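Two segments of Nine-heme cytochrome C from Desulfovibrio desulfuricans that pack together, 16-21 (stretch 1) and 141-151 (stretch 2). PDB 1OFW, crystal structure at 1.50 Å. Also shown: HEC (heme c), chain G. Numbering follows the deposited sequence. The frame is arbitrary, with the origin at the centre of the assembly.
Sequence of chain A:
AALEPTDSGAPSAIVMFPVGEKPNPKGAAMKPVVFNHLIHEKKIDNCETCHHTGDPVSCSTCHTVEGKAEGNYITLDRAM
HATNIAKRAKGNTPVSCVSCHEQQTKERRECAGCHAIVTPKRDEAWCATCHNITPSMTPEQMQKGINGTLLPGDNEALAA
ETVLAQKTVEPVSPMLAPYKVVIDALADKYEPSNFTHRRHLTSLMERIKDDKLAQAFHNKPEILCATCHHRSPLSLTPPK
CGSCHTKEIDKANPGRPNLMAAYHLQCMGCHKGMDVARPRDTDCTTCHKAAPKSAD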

# COMPACT_ATOMS: atom_id res chain seq x y z
N MET A 16 -12.54 14.08 -4.93
CA MET A 16 -12.08 14.86 -3.81
C MET A 16 -11.01 15.84 -4.25
O MET A 16 -9.97 15.51 -4.83
CB MET A 16 -11.51 13.94 -2.72
CG MET A 16 -12.52 12.90 -2.24
SD MET A 16 -11.84 11.72 -1.08
CE MET A 16 -11.57 12.76 0.35
N PHE A 17 -11.29 17.13 -3.99
CA PHE A 17 -10.44 18.20 -4.44
C PHE A 17 -9.68 18.88 -3.32
O PHE A 17 -10.03 18.74 -2.14
CB PHE A 17 -11.31 19.30 -5.11
CG PHE A 17 -11.91 18.87 -6.42
CD1 PHE A 17 -13.17 18.31 -6.45
CD2 PHE A 17 -11.25 19.05 -7.61
CE1 PHE A 17 -13.70 17.94 -7.65
CE2 PHE A 17 -11.76 18.69 -8.84
CZ PHE A 17 -13.03 18.13 -8.85
N PRO A 18 -8.63 19.59 -3.68
CA PRO A 18 -7.82 20.31 -2.66
C PRO A 18 -8.51 21.59 -2.20
O PRO A 18 -8.15 22.69 -2.61
CB PRO A 18 -6.51 20.61 -3.41
CG PRO A 18 -6.93 20.70 -4.82
CD PRO A 18 -8.04 19.73 -5.01
N VAL A 19 -9.47 21.36 -1.30
CA VAL A 19 -10.33 22.45 -0.83
C VAL A 19 -9.62 23.33 0.18
O VAL A 19 -9.10 22.89 1.19
CB VAL A 19 -11.61 21.84 -0.24
CG1 VAL A 19 -12.42 22.91 0.49
CG2 VAL A 19 -12.41 21.18 -1.37
N GLY A 20 -9.59 24.63 -0.10
CA GLY A 20 -8.93 25.60 0.77
C GLY A 20 -9.52 26.99 0.52
O GLY A 20 -10.28 27.19 -0.45
N GLU A 21 -9.21 27.98 1.34
CA GLU A 21 -9.83 29.26 0.92
C GLU A 21 -8.85 30.18 0.22
O GLU A 21 -9.24 31.18 -0.40
CB GLU A 21 -10.50 29.97 2.10
CG GLU A 21 -12.01 29.74 2.11
FE HEC G . -2.38 12.62 -1.23
CHA HEC G . -4.40 15.34 -0.73
CHB HEC G . 0.26 14.71 -1.74
CHC HEC G . -0.35 9.92 -1.68
CHD HEC G . -5.04 10.55 -0.66
NA HEC G . -2.14 14.60 -1.20
C1A HEC G . -3.08 15.61 -0.93
C2A HEC G . -2.43 16.90 -0.85
C3A HEC G . -1.14 16.70 -1.14
C4A HEC G . -0.94 15.27 -1.37
CMA HEC G . -0.00 17.74 -1.23
CAA HEC G . -3.15 18.20 -0.48
CBA HEC G . -3.90 18.85 -1.66
CGA HEC G . -3.01 19.34 -2.78
O1A HEC G . -2.14 20.22 -2.49
O2A HEC G . -3.20 18.89 -3.93
NB HEC G . -0.45 12.38 -1.64
C1B HEC G . 0.50 13.36 -1.89
C2B HEC G . 1.74 12.74 -2.32
C3B HEC G . 1.56 11.40 -2.27
C4B HEC G . 0.20 11.17 -1.84
CMB HEC G . 2.98 13.54 -2.77
CAB HEC G . 2.51 10.25 -2.63
CBB HEC G . 3.87 10.42 -1.87
NC HEC G . -2.65 10.65 -1.21
C1C HEC G . -1.68 9.69 -1.42
C2C HEC G . -2.28 8.38 -1.32
C3C HEC G . -3.59 8.55 -1.04
C4C HEC G . -3.82 9.97 -0.96
CMC HEC G . -1.47 7.09 -1.56
CAC HEC G . -4.71 7.49 -0.95
CBC HEC G . -4.40 6.37 0.07
ND HEC G . -4.32 12.89 -0.82
C1D HEC G . -5.28 11.91 -0.68
C2D HEC G . -6.60 12.52 -0.60
C3D HEC G . -6.41 13.85 -0.65
C4D HEC G . -5.00 14.10 -0.73
CMD HEC G . -7.92 11.73 -0.45
CAD HEC G . -7.52 14.93 -0.65
CBD HEC G . -8.01 15.18 -2.10
CGD HEC G . -7.10 16.08 -2.89
O1D HEC G . -6.60 15.72 -4.01
O2D HEC G . -6.87 17.21 -2.40
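Stretch 2 141-151: QMQKGINGTLL

The centre of the contact is the ring of F17, which lies against the last turns of a helix in stretch 2. Stretch 2 is helical from 141 to 147, the helix having begun earlier in the chain, and continues as loop or turn. G145 packs over one face of the ring. Its CA is 3.5 Å from the centroid of the F17 ring and only 8° off the ring normal, a CH-pi contact. The closest atom pair is F17 CG to G145 CA, at 3.6 Å. Such an approach depends on the absence of a side chain: an ideal CB on G145 would point toward stretch 1 and fall 2.3 Å from F17 CD2, a clash.

M142, one helical turn before I146, meets the same ring at its edge. M142 SD is 3.9 Å from F17 CD2 and 5.0 Å from the ring centroid, near the ring plane. The CA-to-CB bond of M142 points sideways, but the end of the side chain comes nearer to stretch 1. M142 CE reaches P18 CG at 3.8 Å. Beyond the helix, the CA-to-CB bond of L150 points toward stretch 1, and L150 CD2 lies 3.8 Å from F17 CZ.

I146 extends the apolar surface along P18. The side chains meet at 3.9 Å, P18 CG to I146 CG1, and I146 CG2 is 3.8 Å from P18 O. The CA atoms of the two stretches come nearest at V19 and I146, 4.9 Å apart. Residues 17 to 21 form neither helix nor strand. From F17 to E21, stretch 1 runs obliquely to the helix, advancing partly in the same direction.

Carbonyl groups mark the polar edge. V19 CG2 is 4.0 Å from G145 O, and V19 CA is 4.0 Å from I146 O. G20 N lies 4.4 Å from I146 O, too far for a hydrogen bond. No hydrogen bond joins the two stretches, so the contact rests on packing; it buries 359 Å², both sides summed.

Backbone hydrogen bonds within the helix support its side of the contact; stretch 1 has one weak one. In the helix, G145 N donates to Q141 O at 2.8 Å and I146 N to M142 O at 2.9 Å. G148 leaves the helix with positive phi, and T149 N bonds to K144 O at 2.9 Å. In stretch 1, V19 N makes a weak bond to F17 O at 2.8 Å. P18 also borders the heme c, its N 3.2 Å from HEC O2D.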

# COMPACT_ATOMS: atom_id res chain seq x y z
N GLN A 141 -12.96 22.86 -14.51
CA GLN A 141 -13.57 21.93 -13.56
C GLN A 141 -12.75 21.83 -12.28
O GLN A 141 -13.26 21.81 -11.17
CB GLN A 141 -13.73 20.57 -14.23
CG GLN A 141 -14.99 20.45 -15.09
CD GLN A 141 -14.97 19.19 -15.94
OE1 GLN A 141 -13.96 18.64 -16.34
NE2 GLN A 141 -16.19 18.75 -16.22
N MET A 142 -11.43 21.79 -12.42
CA MET A 142 -10.56 21.79 -11.20
C MET A 142 -10.81 22.98 -10.33
O MET A 142 -10.90 22.88 -9.11
CB MET A 142 -9.11 21.70 -11.69
CG MET A 142 -8.10 21.72 -10.54
SD MET A 142 -8.15 20.17 -9.60
CE MET A 142 -6.67 20.32 -8.62
N GLN A 143 -10.94 24.19 -10.97
CA GLN A 143 -11.20 25.39 -10.19
C GLN A 143 -12.52 25.32 -9.45
O GLN A 143 -12.66 25.66 -8.28
CB GLN A 143 -11.23 26.66 -11.08
CG GLN A 143 -9.85 27.03 -11.62
CD GLN A 143 -8.90 27.36 -10.48
OE1 GLN A 143 -9.20 28.24 -9.66
NE2 GLN A 143 -7.81 26.61 -10.40
N LYS A 144 -13.54 24.83 -10.16
CA LYS A 144 -14.83 24.71 -9.49
C LYS A 144 -14.80 23.72 -8.35
O LYS A 144 -15.45 23.89 -7.32
CB LYS A 144 -15.92 24.34 -10.50
CG LYS A 144 -16.05 25.33 -11.66
CD LYS A 144 -17.16 24.93 -12.64
CE LYS A 144 -17.78 26.19 -13.25
NZ LYS A 144 -18.21 25.97 -14.67
N GLY A 145 -13.98 22.67 -8.55
CA GLY A 145 -13.87 21.69 -7.48
C GLY A 145 -13.28 22.26 -6.22
O GLY A 145 -13.66 22.08 -5.08
N ILE A 146 -12.22 23.04 -6.50
CA ILE A 146 -11.52 23.69 -5.41
C ILE A 146 -12.41 24.69 -4.68
O ILE A 146 -12.41 24.69 -3.44
CB ILE A 146 -10.25 24.38 -5.93
CG1 ILE A 146 -9.22 23.35 -6.43
CG2 ILE A 146 -9.72 25.31 -4.85
CD1 ILE A 146 -8.02 23.99 -7.09
N ASN A 147 -13.15 25.46 -5.49
CA ASN A 147 -14.04 26.47 -4.92
C ASN A 147 -15.37 25.90 -4.43
O ASN A 147 -16.13 26.62 -3.76
CB ASN A 147 -14.38 27.55 -5.96
CG ASN A 147 -13.19 28.08 -6.73
OD1 ASN A 147 -12.03 27.96 -6.33
ND2 ASN A 147 -13.49 28.69 -7.88
N GLY A 148 -15.70 24.65 -4.73
CA GLY A 148 -16.88 24.05 -4.14
C GLY A 148 -18.13 24.35 -4.95
O GLY A 148 -19.26 24.12 -4.46
N THR A 149 -17.96 24.82 -6.16
CA THR A 149 -19.08 25.21 -7.01
C THR A 149 -19.25 24.23 -8.14
O THR A 149 -20.06 24.36 -9.05
CB THR A 149 -18.92 26.65 -7.53
OG1 THR A 149 -17.81 26.73 -8.45
CG2 THR A 149 -18.57 27.63 -6.41
N LEU A 150 -18.49 23.14 -8.15
CA LEU A 150 -18.67 22.15 -9.19
C LEU A 150 -20.06 21.49 -9.02
O LEU A 150 -20.39 21.14 -7.90
CB LEU A 150 -17.57 21.07 -9.15
CG LEU A 150 -17.56 20.03 -10.28
CD1 LEU A 150 -17.20 20.63 -11.62
CD2 LEU A 150 -16.61 18.87 -9.98
N LEU A 151 -20.79 21.35 -10.11
CA LEU A 151 -22.12 20.73 -10.00
C LEU A 151 -22.01 19.27 -9.62
O LEU A 151 -21.15 18.59 -10.19
CB LEU A 151 -22.90 20.88 -11.30
CG LEU A 151 -23.37 22.31 -11.60
CD1 LEU A 151 -23.84 22.42 -13.03
CD2 LEU A 151 -24.44 22.71 -10.60